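Local coordinates for autoinducer 2 sensor kinase/phosphatase luxQ (Vibrio cholerae, PDB 3C38), which senses, through its periplasmic domain, AI-2 bound to LuxP and switches from kinase to phosphatase activity in the phosphorelay to LuxU and LuxO, at residues E169-G174 against E178-A183; L189-K194 against Y199-V204; D90-D95 against K111-V116. One frame throughout, in Å; residues are numbered along the deposited sequence. Where two conformers were deposited one is given.

Contact 1 (E169-G174 against E178-A183)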
loop_
_atom_site.group_PDB
_atom_site.type_symbol
_atom_site.label_atom_id
_atom_site.label_comp_id
_atom_site.label_asym_id
_atom_site.label_seq_id
_atom_site.Cartn_x
_atom_site.Cartn_y
_atom_site.Cartn_z
ATOM N N GLU A 169 -9.693 -4.696 -6.548
ATOM C CA GLU A 169 -10.412 -5.814 -7.146
ATOM C C GLU A 169 -10.369 -7.016 -6.206
ATOM O O GLU A 169 -11.343 -7.755 -6.064
ATOM C CB GLU A 169 -9.785 -6.169 -8.502
ATOM C CG GLU A 169 -10.214 -7.524 -9.053
ATOM C CD GLU A 169 -11.699 -7.588 -9.360
ATOM O OE1 GLU A 169 -12.201 -8.715 -9.563
ATOM O OE2 GLU A 169 -12.356 -6.517 -9.398
ATOM N N ASN A 170 -9.227 -7.203 -5.561
ATOM C CA ASN A 170 -9.054 -8.295 -4.618
ATOM C C ASN A 170 -10.028 -8.127 -3.443
ATOM O O ASN A 170 -10.543 -9.110 -2.899
ATOM C CB ASN A 170 -7.612 -8.296 -4.136
ATOM C CG ASN A 170 -7.406 -9.174 -2.936
ATOM O OD1 ASN A 170 -7.319 -10.405 -3.056
ATOM N ND2 ASN A 170 -7.339 -8.554 -1.757
ATOM N N ILE A 171 -10.300 -6.880 -3.055
ATOM C CA ILE A 171 -11.237 -6.619 -1.966
ATOM C C ILE A 171 -12.674 -6.786 -2.477
ATOM O O ILE A 171 -13.546 -7.297 -1.764
ATOM C CB ILE A 171 -11.066 -5.196 -1.406
ATOM C CG1 ILE A 171 -9.704 -5.062 -0.729
ATOM C CG2 ILE A 171 -12.183 -4.874 -0.404
ATOM C CD1 ILE A 171 -9.455 -3.676 -0.172
ATOM N N ARG A 172 -12.909 -6.369 -3.720
ATOM C CA ARG A 172 -14.228 -6.475 -4.323
ATOM C C ARG A 172 -14.634 -7.939 -4.400
ATOM O O ARG A 172 -15.728 -8.310 -3.971
ATOM C CB ARG A 172 -14.242 -5.894 -5.742
ATOM C CG ARG A 172 -15.632 -5.932 -6.401
ATOM C CD ARG A 172 -15.574 -5.921 -7.931
ATOM N NE ARG A 172 -14.970 -7.144 -8.472
ATOM C CZ ARG A 172 -15.456 -8.376 -8.287
ATOM N NH1 ARG A 172 -16.567 -8.572 -7.576
ATOM N NH2 ARG A 172 -14.824 -9.423 -8.804
ATOM N N SER A 173 -13.754 -8.772 -4.948
ATOM C CA SER A 173 -14.083 -10.181 -5.077
ATOM C C SER A 173 -14.200 -10.833 -3.702
ATOM O O SER A 173 -15.177 -11.537 -3.428
ATOM C CB SER A 173 -13.042 -10.909 -5.931
ATOM O OG SER A 173 -11.785 -10.963 -5.287
ATOM N N GLY A 174 -13.218 -10.578 -2.842
ATOM C CA GLY A 174 -13.227 -11.138 -1.505
ATOM C C GLY A 174 -14.484 -10.806 -0.723
ATOM O O GLY A 174 -14.858 -11.539 0.198
ATOM N N GLU A 178 -20.429 -5.804 -5.915
ATOM C CA GLU A 178 -20.698 -5.502 -7.319
ATOM C C GLU A 178 -19.579 -4.646 -7.889
ATOM O O GLU A 178 -19.037 -4.927 -8.956
ATOM C CB GLU A 178 -21.984 -4.703 -7.442
ATOM C CG GLU A 178 -23.138 -5.406 -8.087
ATOM C CD GLU A 178 -24.318 -4.469 -8.232
ATOM O OE1 GLU A 178 -24.294 -3.604 -9.147
ATOM O OE2 GLU A 178 -25.249 -4.588 -7.406
ATOM N N ASN A 179 -19.272 -3.574 -7.170
ATOM C CA ASN A 179 -18.238 -2.639 -7.571
ATOM C C ASN A 179 -17.767 -1.857 -6.357
ATOM O O ASN A 179 -18.518 -1.655 -5.390
ATOM C CB ASN A 179 -18.776 -1.644 -8.612
ATOM C CG ASN A 179 -18.590 -2.124 -10.043
ATOM O OD1 ASN A 179 -17.480 -2.443 -10.474
ATOM N ND2 ASN A 179 -19.675 -2.156 -10.791
ATOM N N LEU A 180 -16.515 -1.421 -6.420
ATOM C CA LEU A 180 -15.928 -0.621 -5.357
ATOM C C LEU A 180 -15.192 0.578 -5.939
ATOM O O LEU A 180 -14.723 0.560 -7.081
ATOM C CB LEU A 180 -14.938 -1.444 -4.522
ATOM C CG LEU A 180 -15.404 -2.668 -3.735
ATOM C CD1 LEU A 180 -14.161 -3.312 -3.116
ATOM C CD2 LEU A 180 -16.419 -2.289 -2.650
ATOM N N VAL A 181 -15.098 1.627 -5.133
ATOM C CA VAL A 181 -14.383 2.836 -5.513
ATOM C C VAL A 181 -13.587 3.289 -4.293
ATOM O O VAL A 181 -14.159 3.537 -3.225
ATOM C CB VAL A 181 -15.338 3.989 -5.892
ATOM C CG1 VAL A 181 -14.509 5.213 -6.256
ATOM C CG2 VAL A 181 -16.256 3.578 -7.047
ATOM N N LEU A 182 -12.272 3.375 -4.438
ATOM C CA LEU A 182 -11.437 3.825 -3.338
ATOM C C LEU A 182 -11.199 5.300 -3.598
ATOM O O LEU A 182 -10.710 5.686 -4.660
ATOM C CB LEU A 182 -10.107 3.063 -3.294
ATOM C CG LEU A 182 -9.096 3.532 -2.234
ATOM C CD1 LEU A 182 -9.726 3.446 -0.849
ATOM C CD2 LEU A 182 -7.838 2.673 -2.293
ATOM N N ALA A 183 -11.556 6.130 -2.629
ATOM C CA ALA A 183 -11.394 7.561 -2.810
ATOM C C ALA A 183 -10.918 8.295 -1.571
ATOM O O ALA A 183 -10.940 7.761 -0.464
ATOM C CB ALA A 183 -12.714 8.165 -3.281
#

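Contact 2 (L189-K194 against Y199-V204)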
loop_
_atom_site.group_PDB
_atom_site.type_symbol
_atom_site.label_atom_id
_atom_site.label_comp_id
_atom_site.label_asym_id
_atom_site.label_seq_id
_atom_site.Cartn_x
_atom_site.Cartn_y
_atom_site.Cartn_z
ATOM N N LEU A 189 -9.248 7.269 -6.140
ATOM C CA LEU A 189 -7.881 6.791 -6.308
ATOM C C LEU A 189 -7.911 5.655 -7.330
ATOM O O LEU A 189 -7.132 5.624 -8.275
ATOM C CB LEU A 189 -7.314 6.293 -4.981
ATOM C CG LEU A 189 -7.093 7.398 -3.953
ATOM C CD1 LEU A 189 -6.361 6.828 -2.738
ATOM C CD2 LEU A 189 -6.268 8.527 -4.593
ATOM N N VAL A 190 -8.833 4.724 -7.147
ATOM C CA VAL A 190 -8.966 3.607 -8.077
ATOM C C VAL A 190 -10.402 3.107 -7.993
ATOM O O VAL A 190 -11.062 3.270 -6.963
ATOM C CB VAL A 190 -7.955 2.455 -7.760
ATOM C CG1 VAL A 190 -8.240 1.843 -6.406
ATOM C CG2 VAL A 190 -8.017 1.399 -8.860
ATOM N N SER A 191 -10.878 2.517 -9.086
ATOM C CA SER A 191 -12.248 2.022 -9.186
ATOM C C SER A 191 -12.309 0.709 -9.949
ATOM O O SER A 191 -11.454 0.439 -10.803
ATOM C CB SER A 191 -13.099 3.064 -9.917
ATOM O OG SER A 191 -14.316 2.525 -10.397
ATOM N N THR A 192 -13.317 -0.104 -9.644
ATOM C CA THR A 192 -13.492 -1.375 -10.329
ATOM C C THR A 192 -14.568 -1.278 -11.418
ATOM O O THR A 192 -14.809 -2.256 -12.131
ATOM C CB THR A 192 -13.931 -2.493 -9.362
ATOM O OG1 THR A 192 -15.182 -2.135 -8.768
ATOM C CG2 THR A 192 -12.890 -2.724 -8.285
ATOM N N LEU A 193 -15.227 -0.122 -11.534
ATOM C CA LEU A 193 -16.277 0.055 -12.546
ATOM C C LEU A 193 -15.777 -0.192 -13.974
ATOM O O LEU A 193 -14.713 0.305 -14.366
ATOM C CB LEU A 193 -16.893 1.454 -12.455
ATOM C CG LEU A 193 -17.974 1.628 -11.372
ATOM C CD1 LEU A 193 -17.342 1.460 -9.994
ATOM C CD2 LEU A 193 -18.621 3.020 -11.471
ATOM N N LYS A 194 -16.542 -0.972 -14.740
ATOM C CA LYS A 194 -16.180 -1.285 -16.129
ATOM C C LYS A 194 -16.518 -0.106 -17.030
ATOM O O LYS A 194 -15.811 0.180 -17.985
ATOM C CB LYS A 194 -16.942 -2.512 -16.640
ATOM C CG LYS A 194 -17.132 -3.627 -15.630
ATOM C CD LYS A 194 -15.827 -4.257 -15.192
ATOM C CE LYS A 194 -16.081 -5.294 -14.087
ATOM N NZ LYS A 194 -16.686 -4.700 -12.833
ATOM N N TYR A 199 -24.831 3.256 -13.357
ATOM C CA TYR A 199 -24.351 4.371 -12.543
ATOM C C TYR A 199 -22.904 4.718 -12.904
ATOM O O TYR A 199 -22.113 3.830 -13.238
ATOM C CB TYR A 199 -24.459 4.001 -11.061
ATOM C CG TYR A 199 -23.825 2.666 -10.723
ATOM C CD1 TYR A 199 -22.441 2.541 -10.580
ATOM C CD2 TYR A 199 -24.608 1.520 -10.575
ATOM C CE1 TYR A 199 -21.853 1.315 -10.302
ATOM C CE2 TYR A 199 -24.034 0.292 -10.298
ATOM C CZ TYR A 199 -22.655 0.193 -10.163
ATOM O OH TYR A 199 -22.086 -1.032 -9.910
ATOM N N SER A 200 -22.566 6.004 -12.842
ATOM C CA SER A 200 -21.216 6.453 -13.172
ATOM C C SER A 200 -20.317 6.584 -11.936
ATOM O O SER A 200 -20.796 6.601 -10.800
ATOM C CB SER A 200 -21.273 7.805 -13.880
ATOM O OG SER A 200 -21.742 8.804 -12.994
ATOM N N LEU A 201 -19.012 6.685 -12.166
ATOM C CA LEU A 201 -18.060 6.830 -11.066
ATOM C C LEU A 201 -18.414 8.084 -10.282
ATOM O O LEU A 201 -18.428 8.088 -9.044
ATOM C CB LEU A 201 -16.634 6.955 -11.607
ATOM C CG LEU A 201 -15.552 7.277 -10.573
ATOM C CD1 LEU A 201 -15.566 6.235 -9.472
ATOM C CD2 LEU A 201 -14.199 7.318 -11.253
ATOM N N ASP A 202 -18.704 9.142 -11.034
ATOM C CA ASP A 202 -19.078 10.438 -10.488
ATOM C C ASP A 202 -20.255 10.323 -9.516
ATOM O O ASP A 202 -20.243 10.913 -8.434
ATOM C CB ASP A 202 -19.434 11.367 -11.646
ATOM C CG ASP A 202 -19.631 12.800 -11.211
ATOM O OD1 ASP A 202 -20.535 13.062 -10.382
ATOM O OD2 ASP A 202 -18.879 13.666 -11.709
ATOM N N TYR A 203 -21.273 9.560 -9.908
ATOM C CA TYR A 203 -22.452 9.350 -9.068
ATOM C C TYR A 203 -22.067 8.619 -7.782
ATOM O O TYR A 203 -22.439 9.023 -6.683
ATOM C CB TYR A 203 -23.494 8.519 -9.819
ATOM C CG TYR A 203 -24.482 7.829 -8.901
ATOM C CD1 TYR A 203 -25.449 8.558 -8.193
ATOM C CD2 TYR A 203 -24.421 6.448 -8.700
ATOM C CE1 TYR A 203 -26.323 7.917 -7.310
ATOM C CE2 TYR A 203 -25.292 5.798 -7.815
ATOM C CZ TYR A 203 -26.234 6.536 -7.125
ATOM O OH TYR A 203 -27.074 5.896 -6.239
ATOM N N VAL A 204 -21.342 7.520 -7.943
ATOM C CA VAL A 204 -20.881 6.729 -6.819
ATOM C C VAL A 204 -20.081 7.579 -5.821
ATOM O O VAL A 204 -20.332 7.487 -4.620
ATOM C CB VAL A 204 -19.996 5.571 -7.295
ATOM C CG1 VAL A 204 -19.548 4.743 -6.110
ATOM C CG2 VAL A 204 -20.751 4.719 -8.310
#

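Contact 3 (D90-D95 against K111-V116)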
loop_
_atom_site.group_PDB
_atom_site.type_symbol
_atom_site.label_atom_id
_atom_site.label_comp_id
_atom_site.label_asym_id
_atom_site.label_seq_id
_atom_site.Cartn_x
_atom_site.Cartn_y
_atom_site.Cartn_z
ATOM N N ASP A 90 19.060 9.816 6.957
ATOM C CA ASP A 90 18.511 10.463 5.773
ATOM C C ASP A 90 19.165 10.002 4.474
ATOM O O ASP A 90 18.908 10.565 3.410
ATOM C CB ASP A 90 18.635 11.979 5.896
ATOM C CG ASP A 90 18.086 12.501 7.203
ATOM O OD1 ASP A 90 16.904 12.226 7.514
ATOM O OD2 ASP A 90 18.838 13.192 7.925
ATOM N N ASN A 91 20.007 8.980 4.553
ATOM C CA ASN A 91 20.677 8.481 3.361
ATOM C C ASN A 91 19.861 7.324 2.773
ATOM O O ASN A 91 19.078 6.680 3.482
ATOM C CB ASN A 91 22.103 8.025 3.723
ATOM C CG ASN A 91 23.024 7.914 2.505
ATOM O OD1 ASN A 91 22.819 8.587 1.495
ATOM N ND2 ASN A 91 24.054 7.080 2.611
ATOM N N ILE A 92 20.027 7.081 1.476
ATOM C CA ILE A 92 19.325 5.994 0.806
ATOM C C ILE A 92 20.403 5.123 0.172
ATOM O O ILE A 92 20.995 5.487 -0.848
ATOM C CB ILE A 92 18.367 6.512 -0.302
ATOM C CG1 ILE A 92 17.362 7.509 0.280
ATOM C CG2 ILE A 92 17.603 5.348 -0.915
ATOM C CD1 ILE A 92 16.359 6.901 1.222
ATOM N N LEU A 93 20.664 3.979 0.793
ATOM C CA LEU A 93 21.684 3.062 0.313
ATOM C C LEU A 93 21.201 2.314 -0.913
ATOM O O LEU A 93 21.986 2.026 -1.821
ATOM C CB LEU A 93 22.051 2.054 1.408
ATOM C CG LEU A 93 22.559 2.588 2.751
ATOM C CD1 LEU A 93 22.777 1.428 3.714
ATOM C CD2 LEU A 93 23.847 3.364 2.545
ATOM N N TRP A 94 19.908 1.998 -0.939
ATOM C CA TRP A 94 19.339 1.265 -2.060
ATOM C C TRP A 94 17.889 1.662 -2.355
ATOM O O TRP A 94 17.180 2.184 -1.491
ATOM C CB TRP A 94 19.423 -0.234 -1.780
ATOM C CG TRP A 94 18.939 -1.087 -2.905
ATOM C CD1 TRP A 94 19.622 -1.420 -4.038
ATOM C CD2 TRP A 94 17.661 -1.727 -3.001
ATOM N NE1 TRP A 94 18.848 -2.237 -4.834
ATOM C CE2 TRP A 94 17.641 -2.441 -4.219
ATOM C CE3 TRP A 94 16.532 -1.768 -2.172
ATOM C CZ2 TRP A 94 16.531 -3.186 -4.632
ATOM C CZ3 TRP A 94 15.430 -2.507 -2.583
ATOM C CH2 TRP A 94 15.439 -3.208 -3.801
ATOM N N ASP A 95 17.468 1.393 -3.590
ATOM C CA ASP A 95 16.128 1.705 -4.072
ATOM C C ASP A 95 15.833 0.733 -5.212
ATOM O O ASP A 95 16.611 0.649 -6.167
ATOM C CB ASP A 95 16.110 3.148 -4.583
ATOM C CG ASP A 95 14.867 3.480 -5.381
ATOM O OD1 ASP A 95 14.859 4.548 -6.025
ATOM O OD2 ASP A 95 13.899 2.693 -5.369
ATOM N N LYS A 111 12.204 12.294 2.026
ATOM C CA LYS A 111 11.290 12.947 2.948
ATOM C C LYS A 111 10.400 11.932 3.671
ATOM O O LYS A 111 9.951 12.171 4.800
ATOM C CB LYS A 111 10.437 13.947 2.176
ATOM C CG LYS A 111 11.258 14.882 1.278
ATOM C CD LYS A 111 10.385 16.008 0.725
ATOM C CE LYS A 111 11.206 17.129 0.109
ATOM N NZ LYS A 111 10.336 18.297 -0.226
ATOM N N LEU A 112 10.156 10.798 3.014
ATOM C CA LEU A 112 9.328 9.738 3.582
ATOM C C LEU A 112 10.054 9.063 4.734
ATOM O O LEU A 112 9.424 8.599 5.681
ATOM C CB LEU A 112 8.984 8.701 2.511
ATOM C CG LEU A 112 8.086 9.188 1.373
ATOM C CD1 LEU A 112 7.828 8.051 0.394
ATOM C CD2 LEU A 112 6.773 9.702 1.946
ATOM N N ILE A 113 11.381 9.012 4.641
ATOM C CA ILE A 113 12.215 8.414 5.679
ATOM C C ILE A 113 11.789 8.971 7.028
ATOM O O ILE A 113 11.556 8.236 7.977
ATOM C CB ILE A 113 13.699 8.778 5.488
ATOM C CG1 ILE A 113 14.146 8.465 4.061
ATOM C CG2 ILE A 113 14.547 8.037 6.498
ATOM C CD1 ILE A 113 14.142 7.017 3.721
ATOM N N ARG A 114 11.701 10.288 7.100
ATOM C CA ARG A 114 11.313 10.966 8.328
ATOM C C ARG A 114 9.859 10.709 8.679
ATOM O O ARG A 114 9.530 10.400 9.824
ATOM C CB ARG A 114 11.526 12.471 8.170
ATOM C CG ARG A 114 12.972 12.888 8.039
ATOM C CD ARG A 114 13.699 12.722 9.361
ATOM N NE ARG A 114 15.103 13.104 9.254
ATOM C CZ ARG A 114 15.768 13.732 10.216
ATOM N NH1 ARG A 114 15.150 14.043 11.349
ATOM N NH2 ARG A 114 17.040 14.057 10.039
ATOM N N ARG A 115 8.993 10.838 7.676
ATOM C CA ARG A 115 7.556 10.643 7.846
ATOM C C ARG A 115 7.209 9.348 8.569
ATOM O O ARG A 115 6.399 9.342 9.493
ATOM C CB ARG A 115 6.861 10.668 6.482
ATOM C CG ARG A 115 7.032 11.978 5.729
ATOM C CD ARG A 115 6.156 12.012 4.494
ATOM N NE ARG A 115 6.118 13.337 3.885
ATOM C CZ ARG A 115 5.319 13.661 2.877
ATOM N NH1 ARG A 115 4.503 12.752 2.375
ATOM N NH2 ARG A 115 5.321 14.891 2.386
ATOM N N VAL A 116 7.817 8.251 8.139
ATOM C CA VAL A 116 7.568 6.957 8.755
ATOM C C VAL A 116 8.627 6.761 9.843
ATOM O O VAL A 116 9.543 5.959 9.702
ATOM C CB VAL A 116 7.657 5.833 7.699
ATOM C CG1 VAL A 116 7.368 4.495 8.333
ATOM C CG2 VAL A 116 6.670 6.099 6.580
#

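Contact 1 (E169-G174 against E178-A183)
Arg172 and Leu180 mark the closest backbone approach, their CA atoms 6.2 Å apart, where the end of helix 165-174 runs against the start of strand 179-184 with the segment axes 8.2 Å apart and at 142°. The pairing illustrates how a three-residue connection brings a strand back against the helix it follows. Leu180 supplies the apolar wedge. Its CD1 pushes against the helix backbone, 3.4 Å from Arg172 N, and lies 3.7 Å from Ile171 CG2, the two side chains crossing at about a right angle. With Leu180 CG anti to its own carbonyl carbon (chi1 -62°), the branch is carried against the aliphatic base of Arg172, whose CB also touches CD1. Further out, Arg172 lays its CD 3.7 Å from Glu178 O. The chain then bends at chi3, and the guanidinium grips Glu169 one helical turn earlier in side-on fashion: NE bonds OE2 and NH2 bonds OE1, each at 2.8 Å, both oxygens met on their syn sides but well out of the carboxylate plane. NH1 binds Ser177 O in the connection, so the guanidinium is held by both helix and loop. Besides the helix, Leu180 meets Val234 and Ser236 of strand 228-239, and strand 179-184 lies between strands 187-191 and 228-239 in the four-stranded antiparallel sheet.

Contact 2 (L189-K194 against Y199-V204)
The ring of Tyr199 receives Leu193 at its edge, near the ring plane, where Leu193 CD2 comes to 3.8 Å from Tyr199 CE1. Phe216 adds an edge-to-face ring contact, and the hydroxyl of Tyr199 is engaged by Asn179 ND2 of strand 179-184, which ties down the far end of the ring. Leu193 is the pivot of the packing. The same CD2 methyl reaches the start of the helix, 3.8 Å from Leu201 N, and touches Val204 CG2 at 4.2 Å; a single branch thus meets the ring, the backbone and the first helical turn. In this way helix 201-205 and the Tyr199 ring pack against the chain leaving strand 187-191, an outermost strand of the four-stranded antiparallel sheet. An ST turn and an N-cap flank the nine-residue loop, 192-200: Ser191 OG accepts from Leu193 N at 3.0 Å as the chain leaves the strand, and Ser200 OG accepts from Tyr203 N at 3.2 Å, capping the helix. Within strand 187-191, a classic beta bulge sets Leu189 and Val190 both against Leu182. On the helix side, Leu201 has its CG anti to the backbone N (chi1 173°), a setting that brings CD1 against the Ser191 side chain, 4.0 Å from Ser191 OG. Leu201 and Val204 continue onto Val181, and Val204 also packs against Tyr235 and Ile237 of strand 228-239.

Contact 3 (D90-D95 against K111-V116)
Asp90 OD1 is approached by two nitrogens of one guanidinium: Arg114 NE bonds it at 2.7 Å, with an N-H...O angle of 154°, and Arg114 NH2 adds a weak, strongly bent bond at 3.1 Å. The main partner of NH2 is the other oxygen, Asp90 OD2, at 2.9 Å and 161°. The grip is therefore bidentate and side-on, each oxygen offering its syn lone pair, with carboxylate and guanidinium only 6° from coplanar. A bend at chi2 of Arg114 turns the guanidinium toward the aspartate just before strand 91-95. Beside the ion pair, Ile92 CD1 meets Ile113 CD1; their modelled separation is shorter than a normal carbon contact, and its exact value is doubtful. Ile113 continues inward onto Phe85 and Ser87 of strand 83-88, whereas Ile92 also lies on Gln106 and Asn110, so helix 106-115 packs over a face of the five-stranded antiparallel sheet, with Ile92 of the outermost strand 91-95 at its flank. Both charged residues are exposed, so solvent should screen their attraction. The pair thus implies orientation more than burial: two-point bonding limits rotation of the guanidinium at the surface, while the isoleucines provide the apolar contact.

How the contacts relate
All three contacts lie in the periplasmic domain of LuxQ. Contacts 1 and 2 share one sheet, whereas contact 3 belongs to the five-stranded sheet on the opposite side of the chain's centre, about 31 and 34 Å from them between centres. This fits the two-subdomain, PAS-like plan of double Cache sensor regions. The first two meet directly along neighbouring strands 179-184 and 187-191: Leu182 O lies 2.6 Å from Leu189 N, and Thr192 OG1, just past the strand, 2.8 Å from Leu180 N, both probable hydrogen bonds. Contact 1 is buried, contacts 2 and 3 only partly. Neither contact 1 nor contact 2 has a hydrogen bond between its segments; contact 3 joins its segments by a salt bridge between two exposed residues.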